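Side-chain contacts in N-acetylglucosamine-specific lectin (Saxidomus purpuratus, PDB 6A7T), which binds N-acetylglucosamine through a C-type lectin fold, its carbohydrate recognition being independent of calcium: residues K52-C55 and E56-N59; T64-S67 and S68-D72. All blocks are in the same frame, centred on the assembly; numbering follows the deposited sequence.

Contact 1 of 2, residues K52-C55 and E56-N59; sequences KTFC and ESQN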
ATOM      1  N   LYS A  52     -19.065 -11.863   3.942  1.00  6.61           N
ATOM      2  CA  LYS A  52     -18.695 -10.854   4.938  1.00  7.08           C
ATOM      3  C   LYS A  52     -18.158 -11.530   6.210  1.00  6.96           C
ATOM      4  O   LYS A  52     -17.096 -11.156   6.721  1.00  6.32           O
ATOM      5  CB  LYS A  52     -19.894  -9.970   5.233  1.00  8.16           C
ATOM      6  CG  LYS A  52     -19.679  -8.812   6.197  1.00  9.82           C
ATOM      7  CD  LYS A  52     -20.928  -8.002   6.329  1.00 12.73           C
ATOM      8  CE  LYS A  52     -20.692  -6.757   7.117  1.00 15.92           C
ATOM      9  NZ  LYS A  52     -20.538  -7.099   8.540  1.00 19.31           N
ATOM     10  N   THR A  53     -18.894 -12.526   6.692  1.00  7.89           N
ATOM     11  CA  THR A  53     -18.517 -13.337   7.840  1.00  9.17           C
ATOM     12  C   THR A  53     -17.161 -14.002   7.628  1.00  8.89           C
ATOM     13  O   THR A  53     -16.287 -14.036   8.534  1.00  9.91           O
ATOM     14  CB  THR A  53     -19.612 -14.378   8.126  1.00 10.51           C
ATOM     15  OG1 THR A  53     -20.736 -13.587   8.494  1.00 13.69           O
ATOM     16  CG2 THR A  53     -19.225 -15.289   9.272  1.00 13.51           C
ATOM     17  N   PHE A  54     -16.960 -14.544   6.444  1.00  7.92           N
ATOM     18  CA  PHE A  54     -15.760 -15.259   6.142  1.00  7.44           C
ATOM     19  C   PHE A  54     -14.566 -14.318   6.186  1.00  7.62           C
ATOM     20  O   PHE A  54     -13.576 -14.640   6.820  1.00  7.63           O
ATOM     21  CB  PHE A  54     -15.821 -15.935   4.778  1.00  8.46           C
ATOM     22  CG  PHE A  54     -14.491 -16.481   4.365  1.00  8.48           C
ATOM     23  CD1 PHE A  54     -13.935 -17.552   5.055  1.00  9.81           C
ATOM     24  CD2 PHE A  54     -13.761 -15.888   3.353  1.00  8.67           C
ATOM     25  CE1 PHE A  54     -12.681 -18.032   4.705  1.00 10.24           C
ATOM     26  CE2 PHE A  54     -12.497 -16.369   3.017  1.00  9.53           C
ATOM     27  CZ  PHE A  54     -11.976 -17.458   3.669  1.00 10.28           C
ATOM     28  N   CYS A  55     -14.674 -13.148   5.557  1.00  6.55           N
ATOM     29  CA  CYS A  55     -13.553 -12.223   5.611  1.00  6.92           C
ATOM     30  C   CYS A  55     -13.244 -11.856   7.072  1.00  7.15           C
ATOM     31  O   CYS A  55     -12.085 -11.772   7.423  1.00  6.35           O
ATOM     32  CB  CYS A  55     -13.807 -10.998   4.746  1.00  7.32           C
ATOM     33  SG  CYS A  55     -13.837 -11.372   2.990  1.00  7.94           S
ATOM     34  N   GLU A  56     -14.281 -11.618   7.913  1.00  7.26           N
ATOM     35  CA  GLU A  56     -14.098 -11.324   9.341  1.00  9.10           C
ATOM     36  C   GLU A  56     -13.310 -12.444  10.019  1.00  8.92           C
ATOM     37  O   GLU A  56     -12.399 -12.155  10.847  1.00 11.03           O
ATOM     38  CB  GLU A  56     -15.453 -11.121  10.007  1.00  9.84           C
ATOM     39  CG  GLU A  56     -16.125  -9.810   9.595  1.00 12.90           C
ATOM     40  CD  GLU A  56     -17.616  -9.680   9.929  1.00 15.10           C
ATOM     41  OE1 GLU A  56     -18.188 -10.599  10.577  1.00 19.04           O
ATOM     42  OE2 GLU A  56     -18.197  -8.676   9.550  1.00 18.01           O
ATOM     43  N   SER A  57     -13.637 -13.701   9.688  1.00  9.66           N
ATOM     44  CA  SER A  57     -12.986 -14.886  10.271  1.00  9.58           C
ATOM     45  C   SER A  57     -11.486 -14.879   9.930  1.00  9.85           C
ATOM     46  O   SER A  57     -10.703 -15.496  10.701  1.00 12.13           O
ATOM     47  CB  SER A  57     -13.649 -16.150   9.808  1.00  9.44           C
ATOM     48  OG  SER A  57     -13.156 -16.596   8.565  1.00 11.00           O
ATOM     49  N   GLN A  58     -11.076 -14.170   8.858  1.00  8.77           N
ATOM     50  CA  GLN A  58      -9.663 -14.095   8.372  1.00  8.88           C
ATOM     51  C   GLN A  58      -8.957 -12.854   8.894  1.00  8.25           C
ATOM     52  O   GLN A  58      -7.905 -12.456   8.330  1.00 10.20           O
ATOM     53  CB  GLN A  58      -9.578 -14.209   6.846  1.00  8.98           C
ATOM     54  CG  GLN A  58     -10.266 -15.485   6.313  1.00  9.73           C
ATOM     55  CD  GLN A  58      -9.674 -16.737   6.919  1.00 11.50           C
ATOM     56  OE1 GLN A  58     -10.304 -17.445   7.728  1.00 14.56           O
ATOM     57  NE2 GLN A  58      -8.405 -16.952   6.606  1.00 12.61           N
ATOM     58  N   ASN A  59      -9.481 -12.218   9.940  1.00  9.42           N
ATOM     59  CA  ASN A  59      -8.913 -10.971  10.430  1.00  9.66           C
ATOM     60  C   ASN A  59      -8.837  -9.926   9.314  1.00  9.11           C
ATOM     61  O   ASN A  59      -7.888  -9.136   9.186  1.00 10.75           O
ATOM     62  CB  ASN A  59      -7.500 -11.209  10.993  1.00 12.78           C
ATOM     63  CG  ASN A  59      -6.999 -10.056  11.830  1.00 16.49           C
ATOM     64  OD1 ASN A  59      -7.705  -9.608  12.729  1.00 24.56           O
ATOM     65  ND2 ASN A  59      -5.787  -9.581  11.541  1.00 16.24           N
TER
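Lys52 and Glu56 face each other one turn apart near the C-terminal end of helix 48-57, and the path of Glu56 is a worked example of a side chain running back along its own helix. Its CB starts 3.4 Å from Thr53 O. CG lies beside Lys52 O, which also accepts the backbone N-H of Glu56, and CD is still 3.6 Å from Lys52 O. Extended beyond CG, the chain brings the carboxylate back along the helix, where OE1 has Thr53 CA as its nearest neighbour across the contact and OE2 meets Lys52 NZ at 3.0 Å in a salt bridge, nearly along the C-O axis. The lysine does its share with a final bend (chi4 -73°) that folds NZ toward the glutamate.

A second cluster joins Phe54 with Ser57 and Gln58. Gln58 CG sits over one face of the Phe54 ring, displaced toward its rim, in a CH-pi contact 4.0 Å from the centroid. The amide beyond it is only 10° from parallel to the ring. Ser57 OG, 2.7 Å from Phe54 O, donates in the carbonyl plane onto a lone pair, while Gln58 N adds a weak bond to the same oxygen and a shorter one, at 3.0 Å, to Cys55 O, reached from above the carbonyl plane. Arg46 makes a cation-pi contact with Phe54. The i to i+4 salt bridge is a standard helix-surface pair; Gln58 N turning to Cys55 O marks the last turn of helix 48-57, which the Cys55-Cys152 disulfide joins to strand 148-154 of the C-type lectin fold.

Contact 2 of 2, residues T64-S67 and S68-D72; sequences TVES and SEEDD. With CA (calcium ion), chain C.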
ATOM      1  N   THR A  64     -12.964  -2.862   0.347  1.00  7.71           N
ATOM      2  CA  THR A  64     -13.567  -1.544   0.097  1.00  9.11           C
ATOM      3  C   THR A  64     -12.624  -0.817  -0.866  1.00  9.76           C
ATOM      4  O   THR A  64     -11.452  -1.013  -0.786  1.00  9.30           O
ATOM      5  CB  THR A  64     -13.765  -0.812   1.418  1.00 10.25           C
ATOM      6  OG1 THR A  64     -12.472  -0.674   1.988  1.00 10.69           O
ATOM      7  CG2 THR A  64     -14.679  -1.600   2.321  1.00  9.85           C
ATOM      8  N   VAL A  65     -13.205  -0.093  -1.848  1.00 11.56           N
ATOM      9  CA  VAL A  65     -12.428   0.394  -3.017  1.00 12.35           C
ATOM     10  C   VAL A  65     -12.484   1.922  -3.035  1.00 13.75           C
ATOM     11  O   VAL A  65     -13.439   2.495  -3.566  1.00 14.77           O
ATOM     12  CB  VAL A  65     -12.912  -0.221  -4.335  1.00 12.40           C
ATOM     13  CG1 VAL A  65     -11.963   0.151  -5.485  1.00 11.80           C
ATOM     14  CG2 VAL A  65     -13.074  -1.735  -4.226  1.00 12.60           C
ATOM     15  N   GLU A  66     -11.489   2.484  -2.381  1.00 14.55           N
ATOM     16  CA  GLU A  66     -11.423   3.929  -2.092  1.00 17.39           C
ATOM     17  C   GLU A  66     -10.852   4.729  -3.263  1.00 20.99           C
ATOM     18  O   GLU A  66     -11.078   5.959  -3.302  1.00 22.11           O
ATOM     19  CB  GLU A  66     -10.554   4.176  -0.873  1.00 17.81           C
ATOM     20  CG  GLU A  66     -11.274   3.793   0.424  1.00 18.17           C
ATOM     21  CD  GLU A  66     -11.111   2.344   0.883  1.00 18.27           C
ATOM     22  OE1 GLU A  66     -10.229   1.602   0.352  1.00 16.71           O
ATOM     23  OE2 GLU A  66     -11.902   1.961   1.765  1.00 18.24           O
ATOM     24  N   SER A  67     -10.084   4.075  -4.145  1.00 19.72           N
ATOM     25  CA  SER A  67      -9.287   4.809  -5.144  1.00 20.84           C
ATOM     26  C   SER A  67      -9.342   4.073  -6.480  1.00 22.99           C
ATOM     27  O   SER A  67      -9.562   2.850  -6.503  1.00 17.49           O
ATOM     28  CB  SER A  67      -7.869   5.014  -4.671  1.00 20.15           C
ATOM     29  OG  SER A  67      -7.106   3.802  -4.645  1.00 19.74           O
ATOM     30  N   SER A  68      -9.181   4.820  -7.581  1.00 20.58           N
ATOM     31  CA  SER A  68      -9.046   4.197  -8.942  1.00 21.09           C
ATOM     32  C   SER A  68      -7.820   3.270  -9.017  1.00 19.20           C
ATOM     33  O   SER A  68      -7.873   2.224  -9.723  1.00 18.73           O
ATOM     34  CB  SER A  68      -8.951   5.275 -10.010  1.00 21.54           C
ATOM     35  OG  SER A  68      -7.693   5.929  -9.842  1.00 26.87           O
ATOM     36  N   GLU A  69      -6.732   3.606  -8.312  1.00 17.60           N
ATOM     37  CA  GLU A  69      -5.514   2.795  -8.240  1.00 18.75           C
ATOM     38  C   GLU A  69      -5.873   1.387  -7.698  1.00 16.53           C
ATOM     39  O   GLU A  69      -5.397   0.330  -8.209  1.00 15.16           O
ATOM     40  CB  GLU A  69      -4.438   3.404  -7.343  1.00 22.55           C
ATOM     41  CG  GLU A  69      -3.850   4.706  -7.834  1.00 27.74           C
ATOM     42  CD  GLU A  69      -4.581   5.988  -7.435  1.00 28.74           C
ATOM     43  OE1 GLU A  69      -5.776   5.946  -7.076  1.00 32.74           O
ATOM     44  OE2 GLU A  69      -3.957   7.054  -7.561  1.00 37.86           O
ATOM     45  N   GLU A  70      -6.721   1.377  -6.665  1.00 14.48           N
ATOM     46  CA  GLU A  70      -7.074   0.073  -6.030  1.00 13.07           C
ATOM     47  C   GLU A  70      -8.002  -0.693  -6.955  1.00 11.68           C
ATOM     48  O   GLU A  70      -7.921  -1.939  -7.072  1.00 11.80           O
ATOM     49  CB  GLU A  70      -7.700   0.304  -4.647  1.00 12.23           C
ATOM     50  CG  GLU A  70      -7.958  -0.996  -3.850  1.00 12.84           C
ATOM     51  CD  GLU A  70      -8.564  -0.754  -2.473  1.00 13.16           C
ATOM     52  OE1 GLU A  70      -8.518  -1.672  -1.665  1.00 11.44           O
ATOM     53  OE2 GLU A  70      -9.042   0.382  -2.162  1.00 14.50           O
ATOM     54  N   ASP A  71      -8.907   0.042  -7.594  1.00 11.88           N
ATOM     55  CA  ASP A  71      -9.842  -0.517  -8.549  1.00 12.01           C
ATOM     56  C   ASP A  71      -9.052  -1.229  -9.651  1.00 12.00           C
ATOM     57  O   ASP A  71      -9.376  -2.360 -10.022  1.00 10.47           O
ATOM     58  CB  ASP A  71     -10.746   0.570  -9.103  1.00 13.08           C
ATOM     59  CG  ASP A  71     -11.778   0.092 -10.091  1.00 13.75           C
ATOM     60  OD1 ASP A  71     -12.660  -0.663  -9.715  1.00 12.82           O
ATOM     61  OD2 ASP A  71     -11.679   0.552 -11.291  1.00 14.82           O
ATOM     62  N   ASP A  72      -8.001  -0.573 -10.131  1.00 13.22           N
ATOM     63  CA  ASP A  72      -7.198  -1.126 -11.219  1.00 13.60           C
ATOM     64  C   ASP A  72      -6.511  -2.416 -10.763  1.00 13.19           C
ATOM     65  O   ASP A  72      -6.479  -3.424 -11.504  1.00 12.55           O
ATOM     66  CB  ASP A  72      -6.219  -0.068 -11.778  1.00 14.12           C
ATOM     67  CG  ASP A  72      -6.860   1.079 -12.582  1.00 16.37           C
ATOM     68  OD1 ASP A  72      -8.049   0.978 -12.971  1.00 16.56           O
ATOM     69  OD2 ASP A  72      -6.154   2.131 -12.807  1.00 19.01           O
TER
HETATM   70 CA    CA C 201      -9.371  -0.553   0.295  1.00 11.63          CA
HETATM   71  O   HOH W   1      -7.433   2.722  -2.134  1.00 22.03           O
HETATM   72  O   HOH W   2      -7.301   0.774   0.576  1.00 15.55           O
HETATM   73  O   HOH W   3      -9.505  -0.066   2.730  1.00 11.13           O
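A calcium site and a helix N-cap share the turn where loop residues Thr64 to Ser67 run into helix 68-78. Glu70 reaches from the first turn of that helix to the metal: CG stands anti to the backbone N (chi1 -174°) and the extended chain carries the carboxylate out to the ion, which it binds through both oxygens, OE1 at 2.4 Å and OE2 at 2.6 Å. The loop answers with Thr64 O and with a single oxygen of its glutamate, Glu66 OE1, which lies 2.3 Å from the ion. Two waters and Glu153, from strand 148-154, complete the shell.

Hydrogen bonds among the ligands add to the metal bonds. Thr64 OG1 donates to the other oxygen of Glu66, OE2, on its syn side at 2.7 Å, which restrains the carboxylate's rotation. Glu66 N donates to Glu70 OE2 on the anti side, well out of the carboxylate plane. In the second shell, a water links that oxygen to Ser67 OG, and Tyr39 OH bonds Glu70 OE1.

Ser67 OG in turn accepts Glu70 N at 3.2 Å, the N-cap bond, while Ser67 O receives Asp71 N at 3.1 Å. Val65 CG1 packs 3.8 Å from Asp71 CB, and the Asp71 carboxylate is held by Tyr127 and Arg75. The N-capped helix start places Glu70 at calcium site 1 of the C-type lectin domain; the Asp71 side chain is about 12 Å from that of Asn138, a sugar-binding residue.

Followed from the N terminus, the chain meets the two contacts in series, neither nesting nor crossing: residues 52-59 come first and residues 64-72 second. Neither closes a loop of any length: the first runs along the last turns of helix 48-57 and the second round the turn into helix 68-78. Strand 61-62 lies between them in sequence, and their nearest atoms are about 9 Å apart. Although they do not touch, strand 148-154, the antiparallel neighbour of 61-62, relates them: its Cys152 fastens the helix of contact 1, and the next residue, Glu153, joins the calcium shell of contact 2. The strand is thus bonded to one helix through a disulfide and linked to the other through the calcium ion.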